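Local coordinates for protein GNAT family acetyltransferase (Mycobacterium smegmatis, PDB 6C30) that probably transfers an acetyl group from acetyl-coenzyme A to the N-terminal amine of protein substrates, at residues Arg30-Arg35 / Pro89-Leu94; Arg42-Asp47 / Gly118-Ser123; Ala131-Ala136 / His206-Ala211. All blocks are in the same frame, centred on the assembly; numbering follows the deposited sequence.

Interaction 1 of 3, residues Arg30-Arg35 / Pro89-Leu94; sequences RPVRMR and PFVIEL
The guanidinium of R30 is sandwiched: V91 CB lies 3.6 Å above the centre of one face, R33 CZ sits over the opposite face, and the carboxylate carbon of E93 lies in its plane at the edge. The F90 ring presents its edge to the R30 backbone, with R30 CA in the ring plane, while W13 meets the ring edge-to-face. This cluster forms where strand 25-31 pairs antiparallel with strand 88-94 in the central sheet of the GNAT fold. R30 and V91 form a hydrogen-bonded pair, with V91 N 2.7 Å from R30 O, and both side chains emerge on the same face of the sheet. Bending of the R30 chain at chi2 (82°) carries CD round, and NE then reaches E93 OE2 at 2.8 Å in a salt bridge. NE keeps the oxygen close to the guanidinium plane, yet approaches it from above the carboxylate plane; the two planes are 78° apart. R30 NH1 binds P31 O and forms a salt bridge with D36, which would further offset the charge of two arginines lying face over face. A water 2.6 Å from E93 OE2 links that oxygen to R33 NH2. Past the bridged residues, V32 N bonds P89 O at 3.1 Å, and V32 CG1 rests 3.8 Å from V91 CG2.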
loop_
_atom_site.group_PDB
_atom_site.type_symbol
_atom_site.label_atom_id
_atom_site.label_comp_id
_atom_site.label_asym_id
_atom_site.label_seq_id
_atom_site.Cartn_x
_atom_site.Cartn_y
_atom_site.Cartn_z
ATOM N N ARG A 30 5.281 1.917 4.829
ATOM C CA ARG A 30 6.080 1.676 3.628
ATOM C C ARG A 30 7.155 2.761 3.516
ATOM O O ARG A 30 7.069 3.785 4.195
ATOM C CB ARG A 30 5.180 1.601 2.374
ATOM C CG ARG A 30 4.212 2.755 2.176
ATOM C CD ARG A 30 4.901 3.941 1.535
ATOM N NE ARG A 30 3.963 5.035 1.308
ATOM C CZ ARG A 30 4.331 6.285 1.037
ATOM N NH1 ARG A 30 5.623 6.587 0.951
ATOM N NH2 ARG A 30 3.415 7.226 0.842
ATOM N N PRO A 31 8.189 2.536 2.683
ATOM C CA PRO A 31 9.293 3.510 2.637
ATOM C C PRO A 31 8.902 4.918 2.194
ATOM O O PRO A 31 8.064 5.079 1.315
ATOM C CB PRO A 31 10.253 2.893 1.615
ATOM C CG PRO A 31 10.003 1.413 1.721
ATOM C CD PRO A 31 8.503 1.308 1.924
ATOM N N VAL A 32 9.522 5.933 2.781
ATOM C CA VAL A 32 9.436 7.288 2.234
ATOM C C VAL A 32 9.841 7.293 0.762
ATOM O O VAL A 32 10.704 6.511 0.337
ATOM C CB VAL A 32 10.339 8.303 2.994
ATOM C CG1 VAL A 32 9.846 8.545 4.417
ATOM C CG2 VAL A 32 11.795 7.855 2.993
ATOM N N ARG A 33 9.228 8.178 -0.010
ATOM C CA ARG A 33 9.604 8.306 -1.413
ATOM C C ARG A 33 9.418 9.742 -1.872
ATOM O O ARG A 33 8.732 10.547 -1.211
ATOM C CB ARG A 33 8.796 7.338 -2.282
ATOM C CG ARG A 33 7.310 7.606 -2.279
ATOM C CD ARG A 33 6.558 6.479 -3.007
ATOM N NE ARG A 33 5.131 6.628 -2.767
ATOM C CZ ARG A 33 4.311 5.652 -2.387
ATOM N NH1 ARG A 33 4.736 4.406 -2.191
ATOM N NH2 ARG A 33 3.040 5.943 -2.194
ATOM N N MET A 34 10.033 10.079 -3.005
ATOM C CA MET A 34 10.014 11.462 -3.477
ATOM C C MET A 34 8.612 12.013 -3.720
ATOM O O MET A 34 8.359 13.190 -3.470
ATOM C CB MET A 34 10.856 11.609 -4.763
ATOM C CG MET A 34 12.328 11.319 -4.557
ATOM S SD MET A 34 13.075 12.526 -3.449
ATOM C CE MET A 34 14.672 11.801 -3.177
ATOM N N ARG A 35 7.690 11.169 -4.180
ATOM C CA ARG A 35 6.338 11.627 -4.462
ATOM C C ARG A 35 5.552 12.011 -3.205
ATOM O O ARG A 35 4.453 12.547 -3.311
ATOM C CB ARG A 35 5.571 10.556 -5.241
ATOM C CG ARG A 35 6.014 10.408 -6.694
ATOM C CD ARG A 35 4.895 10.843 -7.622
ATOM N NE ARG A 35 5.324 10.992 -9.009
ATOM C CZ ARG A 35 5.280 10.025 -9.918
ATOM N NH1 ARG A 35 4.852 8.807 -9.583
ATOM N NH2 ARG A 35 5.676 10.268 -11.160
ATOM N N PRO A 89 13.284 4.651 7.416
ATOM C CA PRO A 89 12.319 5.753 7.360
ATOM C C PRO A 89 11.014 5.360 6.663
ATOM O O PRO A 89 10.952 5.295 5.434
ATOM C CB PRO A 89 13.072 6.830 6.574
ATOM C CG PRO A 89 13.967 6.035 5.639
ATOM C CD PRO A 89 14.362 4.792 6.416
ATOM N N PHE A 90 9.979 5.093 7.452
ATOM C CA PHE A 90 8.679 4.727 6.907
ATOM C C PHE A 90 7.676 5.868 6.916
ATOM O O PHE A 90 7.755 6.813 7.716
ATOM C CB PHE A 90 8.056 3.569 7.697
ATOM C CG PHE A 90 8.822 2.280 7.640
ATOM C CD1 PHE A 90 8.690 1.435 6.545
ATOM C CD2 PHE A 90 9.622 1.878 8.709
ATOM C CE1 PHE A 90 9.371 0.222 6.503
ATOM C CE2 PHE A 90 10.313 0.667 8.671
ATOM C CZ PHE A 90 10.187 -0.157 7.563
ATOM N N VAL A 91 6.702 5.729 6.027
ATOM C CA VAL A 91 5.485 6.531 6.015
ATOM C C VAL A 91 4.372 5.687 6.616
ATOM O O VAL A 91 4.285 4.476 6.356
ATOM C CB VAL A 91 5.121 6.969 4.584
ATOM C CG1 VAL A 91 3.686 7.494 4.497
ATOM C CG2 VAL A 91 6.129 8.010 4.094
ATOM N N ILE A 92 3.541 6.326 7.439
ATOM C CA ILE A 92 2.317 5.697 7.931
ATOM C C ILE A 92 1.207 5.981 6.938
ATOM O O ILE A 92 0.917 7.143 6.635
ATOM C CB ILE A 92 1.908 6.228 9.321
ATOM C CG1 ILE A 92 3.060 6.123 10.321
ATOM C CG2 ILE A 92 0.646 5.492 9.816
ATOM C CD1 ILE A 92 2.812 6.903 11.609
ATOM N N GLU A 93 0.609 4.912 6.412
ATOM C CA GLU A 93 -0.543 5.035 5.516
ATOM C C GLU A 93 -1.838 4.692 6.238
ATOM O O GLU A 93 -1.892 3.725 7.000
ATOM C CB GLU A 93 -0.413 4.110 4.302
ATOM C CG GLU A 93 0.682 4.529 3.330
ATOM C CD GLU A 93 0.653 3.740 2.036
ATOM O OE1 GLU A 93 -0.040 2.695 1.971
ATOM O OE2 GLU A 93 1.325 4.166 1.079
ATOM N N LEU A 94 -2.862 5.500 5.994
ATOM C CA LEU A 94 -4.236 5.162 6.343
ATOM C C LEU A 94 -5.014 5.074 5.040
ATOM O O LEU A 94 -5.111 6.057 4.305
ATOM C CB LEU A 94 -4.850 6.209 7.267
ATOM C CG LEU A 94 -6.328 5.977 7.586
ATOM C CD1 LEU A 94 -6.515 4.746 8.463
ATOM C CD2 LEU A 94 -6.911 7.223 8.233
HETATM O O HOH W 1 0.788 6.747 -0.261
HETATM O O HOH W 2 2.107 3.255 -1.267
#

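Interaction 2 of 3, residues Arg42-Asp47 / Gly118-Ser123; sequences RIRLAD and GYWVAS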
loop_
_atom_site.group_PDB
_atom_site.type_symbol
_atom_site.label_atom_id
_atom_site.label_comp_id
_atom_site.label_asym_id
_atom_site.label_seq_id
_atom_site.Cartn_x
_atom_site.Cartn_y
_atom_site.Cartn_z
ATOM N N ARG A 42 2.157 19.654 2.832
ATOM C CA ARG A 42 0.838 20.163 3.176
ATOM C C ARG A 42 0.533 19.919 4.651
ATOM O O ARG A 42 0.123 20.840 5.382
ATOM C CB ARG A 42 -0.224 19.507 2.290
ATOM C CG ARG A 42 -1.634 20.036 2.491
ATOM C CD ARG A 42 -2.642 19.156 1.751
ATOM N NE ARG A 42 -2.719 17.828 2.354
ATOM C CZ ARG A 42 -2.408 16.692 1.733
ATOM N NH1 ARG A 42 -2.006 16.706 0.470
ATOM N NH2 ARG A 42 -2.503 15.539 2.380
ATOM N N ILE A 43 0.743 18.689 5.097
ATOM C CA ILE A 43 0.389 18.341 6.469
ATOM C C ILE A 43 1.338 18.988 7.482
ATOM O O ILE A 43 0.880 19.540 8.486
ATOM C CB ILE A 43 0.365 16.822 6.667
ATOM C CG1 ILE A 43 -0.665 16.195 5.719
ATOM C CG2 ILE A 43 0.023 16.487 8.113
ATOM C CD1 ILE A 43 -0.559 14.693 5.616
ATOM N N ARG A 44 2.645 18.957 7.236
ATOM C CA ARG A 44 3.595 19.513 8.205
ATOM C C ARG A 44 3.410 21.023 8.332
ATOM O O ARG A 44 3.583 21.589 9.413
ATOM C CB ARG A 44 5.043 19.211 7.809
ATOM C CG ARG A 44 5.425 17.733 7.778
ATOM C CD ARG A 44 5.704 17.195 9.145
ATOM N NE ARG A 44 6.905 17.779 9.741
ATOM C CZ ARG A 44 7.464 17.301 10.838
ATOM N NH1 ARG A 44 6.954 16.228 11.435
ATOM N NH2 ARG A 44 8.549 17.886 11.320
ATOM N N LEU A 45 3.060 21.690 7.234
ATOM C CA LEU A 45 2.802 23.133 7.306
ATOM C C LEU A 45 1.508 23.395 8.074
ATOM O O LEU A 45 1.480 24.269 8.945
ATOM C CB LEU A 45 2.733 23.755 5.910
ATOM C CG LEU A 45 4.057 23.868 5.147
ATOM C CD1 LEU A 45 3.765 24.288 3.712
ATOM C CD2 LEU A 45 5.035 24.846 5.806
ATOM N N ALA A 46 0.462 22.625 7.802
ATOM C CA ALA A 46 -0.819 22.849 8.466
ATOM C C ALA A 46 -0.712 22.554 9.953
ATOM O O ALA A 46 -1.360 23.212 10.774
ATOM C CB ALA A 46 -1.896 22.000 7.843
ATOM N N ASP A 47 0.126 21.581 10.296
ATOM C CA ASP A 47 0.257 21.128 11.680
ATOM C C ASP A 47 1.425 21.764 12.424
ATOM O O ASP A 47 1.817 21.263 13.489
ATOM C CB ASP A 47 0.415 19.610 11.736
ATOM C CG ASP A 47 -0.890 18.871 11.586
ATOM O OD1 ASP A 47 -1.959 19.519 11.506
ATOM O OD2 ASP A 47 -0.844 17.632 11.588
ATOM N N GLY A 118 10.674 6.889 16.351
ATOM C CA GLY A 118 9.942 8.129 16.479
ATOM C C GLY A 118 8.787 8.117 15.505
ATOM O O GLY A 118 8.764 7.315 14.568
ATOM N N TYR A 119 7.809 8.983 15.732
ATOM C CA TYR A 119 6.608 8.980 14.906
ATOM C C TYR A 119 5.929 10.335 14.969
ATOM O O TYR A 119 6.123 11.114 15.912
ATOM C CB TYR A 119 5.626 7.884 15.378
ATOM C CG TYR A 119 4.986 8.251 16.702
ATOM C CD1 TYR A 119 3.743 8.878 16.755
ATOM C CD2 TYR A 119 5.653 8.023 17.897
ATOM C CE1 TYR A 119 3.182 9.255 17.968
ATOM C CE2 TYR A 119 5.105 8.395 19.111
ATOM C CZ TYR A 119 3.873 9.011 19.134
ATOM O OH TYR A 119 3.343 9.379 20.345
ATOM N N TRP A 120 5.100 10.600 13.970
ATOM C CA TRP A 120 4.118 11.670 14.061
ATOM C C TRP A 120 2.950 11.310 13.158
ATOM O O TRP A 120 3.108 10.592 12.163
ATOM C CB TRP A 120 4.724 13.031 13.693
ATOM C CG TRP A 120 5.054 13.183 12.243
ATOM C CD1 TRP A 120 6.231 12.853 11.623
ATOM C CD2 TRP A 120 4.193 13.699 11.222
ATOM N NE1 TRP A 120 6.144 13.136 10.281
ATOM C CE2 TRP A 120 4.909 13.656 10.007
ATOM C CE3 TRP A 120 2.892 14.207 11.219
ATOM C CZ2 TRP A 120 4.363 14.089 8.798
ATOM C CZ3 TRP A 120 2.353 14.640 10.023
ATOM C CH2 TRP A 120 3.089 14.576 8.827
ATOM N N VAL A 121 1.769 11.786 13.538
ATOM C CA VAL A 121 0.534 11.549 12.798
ATOM C C VAL A 121 -0.189 12.880 12.606
ATOM O O VAL A 121 -0.212 13.709 13.515
ATOM C CB VAL A 121 -0.386 10.541 13.548
ATOM C CG1 VAL A 121 -1.746 10.417 12.863
ATOM C CG2 VAL A 121 0.273 9.186 13.645
ATOM N N ALA A 122 -0.770 13.067 11.426
ATOM C CA ALA A 122 -1.577 14.245 11.116
ATOM C C ALA A 122 -2.582 14.542 12.229
ATOM O O ALA A 122 -3.270 13.638 12.717
ATOM C CB ALA A 122 -2.297 14.049 9.793
ATOM N N SER A 123 -2.665 15.814 12.615
ATOM C CA SER A 123 -3.458 16.213 13.784
ATOM C C SER A 123 -4.938 15.851 13.668
ATOM O O SER A 123 -5.578 15.533 14.670
ATOM C CB SER A 123 -3.318 17.718 14.025
ATOM O OG SER A 123 -3.933 18.446 12.984
HETATM O O HOH W 3 0.621 16.289 13.555
#
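D47 and S123 face each other where two elements of the GNAT fold end: helix 37-46 runs out at D47, and strand 114-121 gives way to a loop after V121. The CA atoms of D47 and S123 are 6.5 Å apart; the CA atoms of I43, one turn back in the helix, and of A122, next to S123, are equally close. D47 N still bonds I43 O, but D47 itself has left helical geometry and occupies the N-cap position of helix 48-51 without capping it through its side chain.

The aliphatic part and the head of R44 both lie over one face of W120. Bends at chi2 (-79°) and chi3 (-67°) bring CD and then NE round over the indole. R44 CD makes a CH-pi contact 3.8 Å from the centroid of the W120 six-membered ring, and CZ stands 4.5 Å from that of the five-membered ring in a cation-pi interaction. The guanidinium is tilted 64° to the indole plane, with NH1 nearest, offset toward the rim. E55 salt-bridges R44 NH2, while Q101 holds W120 NE1; both polar ends are thus engaged elsewhere. I43 CG2 comes in at the edge of the same indole, 3.5 Å from W120 CZ3, and also touches A122 CB.

The D47 carboxylate grips S123 with both oxygens. S123 OG donates to D47 OD1 at 2.7 Å from above the carboxylate plane, and S123 N donates to OD2 at 2.8 Å on its syn side. A water donates to D47 OD2 and, at 2.7 Å, to V121 O.

Interaction 3 of 3, residues Ala131-Ala136 / His206-Ala211; sequences ATAALA and HRLVAA
L208 reaches across from helix 204-217 and splits its two methyls between successive residues of helix 130-143. CG is anti to the backbone N (chi1 -168°), and from it CD1 and CD2 diverge onto T132 and A133. CD1 approaches T132 from its carbonyl side, 3.8 Å from T132 O, and touches OG1 as well; the T132 and L208 side chains cross at about a right angle. CD2 lies against A133 instead, 3.8 Å from its CA and 3.9 Å from its CB. The polar atoms beside these methyls have their own partners: T132 O accepts the helical bond from A136 N, and T132 OG1 bonds G129 O.

A136, one turn beyond T132, points its CB at the other helix. This methyl meets V209 CG2 at 3.7 Å and, more loosely, L208 CD1 at 4.3 Å. The same V209 CG2 also lies 3.6 Å from A136 O, so a single branch of the valine covers both the methyl and the carbonyl of the alanine.

Small residues, A133 and A136, meet the other helix where the segment axes pass 9.1 Å apart and nearly perpendicular (crossing angle -97°); no hydrogen bond crosses the contact. Helix 130-143 starts just after a glycine run and packs against the sheet through A134 and L135, consistent with the helix that follows the acetyl-CoA pyrophosphate-binding loop in GNAT enzymes; here the C-terminal helix packs across it.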
loop_
_atom_site.group_PDB
_atom_site.type_symbol
_atom_site.label_atom_id
_atom_site.label_comp_id
_atom_site.label_asym_id
_atom_site.label_seq_id
_atom_site.Cartn_x
_atom_site.Cartn_y
_atom_site.Cartn_z
ATOM N N ALA A 131 -1.197 5.928 15.639
ATOM C CA ALA A 131 0.164 5.939 16.174
ATOM C C ALA A 131 0.503 4.652 16.916
ATOM O O ALA A 131 1.591 4.123 16.762
ATOM C CB ALA A 131 0.372 7.131 17.076
ATOM N N THR A 132 -0.434 4.132 17.710
ATOM C CA THR A 132 -0.152 2.881 18.411
ATOM C C THR A 132 0.033 1.735 17.416
ATOM O O THR A 132 0.926 0.913 17.588
ATOM C CB THR A 132 -1.250 2.524 19.424
ATOM O OG1 THR A 132 -2.524 2.522 18.768
ATOM C CG2 THR A 132 -1.264 3.527 20.572
ATOM N N ALA A 133 -0.768 1.711 16.354
ATOM C CA ALA A 133 -0.597 0.691 15.326
ATOM C C ALA A 133 0.745 0.814 14.610
ATOM O O ALA A 133 1.406 -0.189 14.338
ATOM C CB ALA A 133 -1.734 0.754 14.311
ATOM N N ALA A 134 1.137 2.049 14.308
ATOM C CA ALA A 134 2.409 2.285 13.634
ATOM C C ALA A 134 3.588 1.838 14.494
ATOM O O ALA A 134 4.510 1.174 14.011
ATOM C CB ALA A 134 2.549 3.755 13.260
ATOM N N LEU A 135 3.560 2.199 15.771
ATOM C CA LEU A 135 4.604 1.761 16.686
ATOM C C LEU A 135 4.640 0.240 16.830
ATOM O O LEU A 135 5.714 -0.367 16.855
ATOM C CB LEU A 135 4.410 2.410 18.056
ATOM C CG LEU A 135 4.719 3.904 18.102
ATOM C CD1 LEU A 135 4.162 4.489 19.375
ATOM C CD2 LEU A 135 6.218 4.154 18.038
ATOM N N ALA A 136 3.466 -0.374 16.941
ATOM C CA ALA A 136 3.400 -1.829 17.090
ATOM C C ALA A 136 3.966 -2.545 15.867
ATOM O O ALA A 136 4.709 -3.518 15.984
ATOM C CB ALA A 136 1.963 -2.265 17.348
ATOM N N HIS A 206 2.213 -6.629 20.438
ATOM C CA HIS A 206 2.011 -7.884 19.730
ATOM C C HIS A 206 0.527 -8.187 19.565
ATOM O O HIS A 206 0.106 -8.626 18.498
ATOM C CB HIS A 206 2.696 -9.043 20.446
ATOM C CG HIS A 206 2.413 -10.370 19.817
ATOM N ND1 HIS A 206 2.977 -10.762 18.621
ATOM C CD2 HIS A 206 1.590 -11.376 20.194
ATOM C CE1 HIS A 206 2.532 -11.964 18.301
ATOM N NE2 HIS A 206 1.687 -12.358 19.238
ATOM N N ARG A 207 -0.265 -7.942 20.606
ATOM C CA ARG A 207 -1.697 -8.210 20.525
ATOM C C ARG A 207 -2.344 -7.325 19.465
ATOM O O ARG A 207 -3.222 -7.768 18.730
ATOM C CB ARG A 207 -2.372 -8.015 21.885
ATOM C CG ARG A 207 -1.970 -9.084 22.902
ATOM C CD ARG A 207 -2.838 -9.072 24.157
ATOM N NE ARG A 207 -2.726 -7.828 24.915
ATOM C CZ ARG A 207 -1.763 -7.571 25.795
ATOM N NH1 ARG A 207 -0.808 -8.463 26.020
ATOM N NH2 ARG A 207 -1.756 -6.412 26.441
ATOM N N LEU A 208 -1.886 -6.081 19.362
ATOM C CA LEU A 208 -2.457 -5.146 18.396
ATOM C C LEU A 208 -2.199 -5.630 16.967
ATOM O O LEU A 208 -3.111 -5.660 16.133
ATOM C CB LEU A 208 -1.874 -3.740 18.615
ATOM C CG LEU A 208 -2.508 -2.528 17.917
ATOM C CD1 LEU A 208 -1.996 -1.234 18.554
ATOM C CD2 LEU A 208 -2.257 -2.495 16.403
ATOM N N VAL A 209 -0.957 -6.000 16.689
ATOM C CA VAL A 209 -0.597 -6.453 15.358
ATOM C C VAL A 209 -1.323 -7.757 15.008
ATOM O O VAL A 209 -1.849 -7.900 13.904
ATOM C CB VAL A 209 0.929 -6.631 15.234
ATOM C CG1 VAL A 209 1.273 -7.426 13.988
ATOM C CG2 VAL A 209 1.616 -5.272 15.211
ATOM N N ALA A 210 -1.382 -8.695 15.951
ATOM C CA ALA A 210 -2.040 -9.979 15.688
ATOM C C ALA A 210 -3.520 -9.772 15.388
ATOM O O ALA A 210 -4.047 -10.347 14.437
ATOM C CB ALA A 210 -1.855 -10.923 16.867
ATOM N N ALA A 211 -4.184 -8.943 16.185
ATOM C CA ALA A 211 -5.592 -8.644 15.971
ATOM C C ALA A 211 -5.786 -7.899 14.655
ATOM O O ALA A 211 -6.750 -8.144 13.927
ATOM C CB ALA A 211 -6.150 -7.830 17.132
#

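In the fold
From the N terminus, strand 25-31 opens interaction 1, which closes at strand 88-94 after a largely helical excursion. Helix 37-46 begins interaction 2 within that excursion, and its partner, the end of strand 114-121, comes later; the two contacts therefore cross along the chain, interlocking the helical part with the sheet. Interaction 3 follows in series and brings the C-terminal helix back against helix 130-143, closing a loop of 69 residues that holds the later strands. The three contacts meet around I92, whose CD1 packs on V121 CG2 and on A134 CB. Y119 and V121 also touch A131, linking 118-123 to the 131-136 helix.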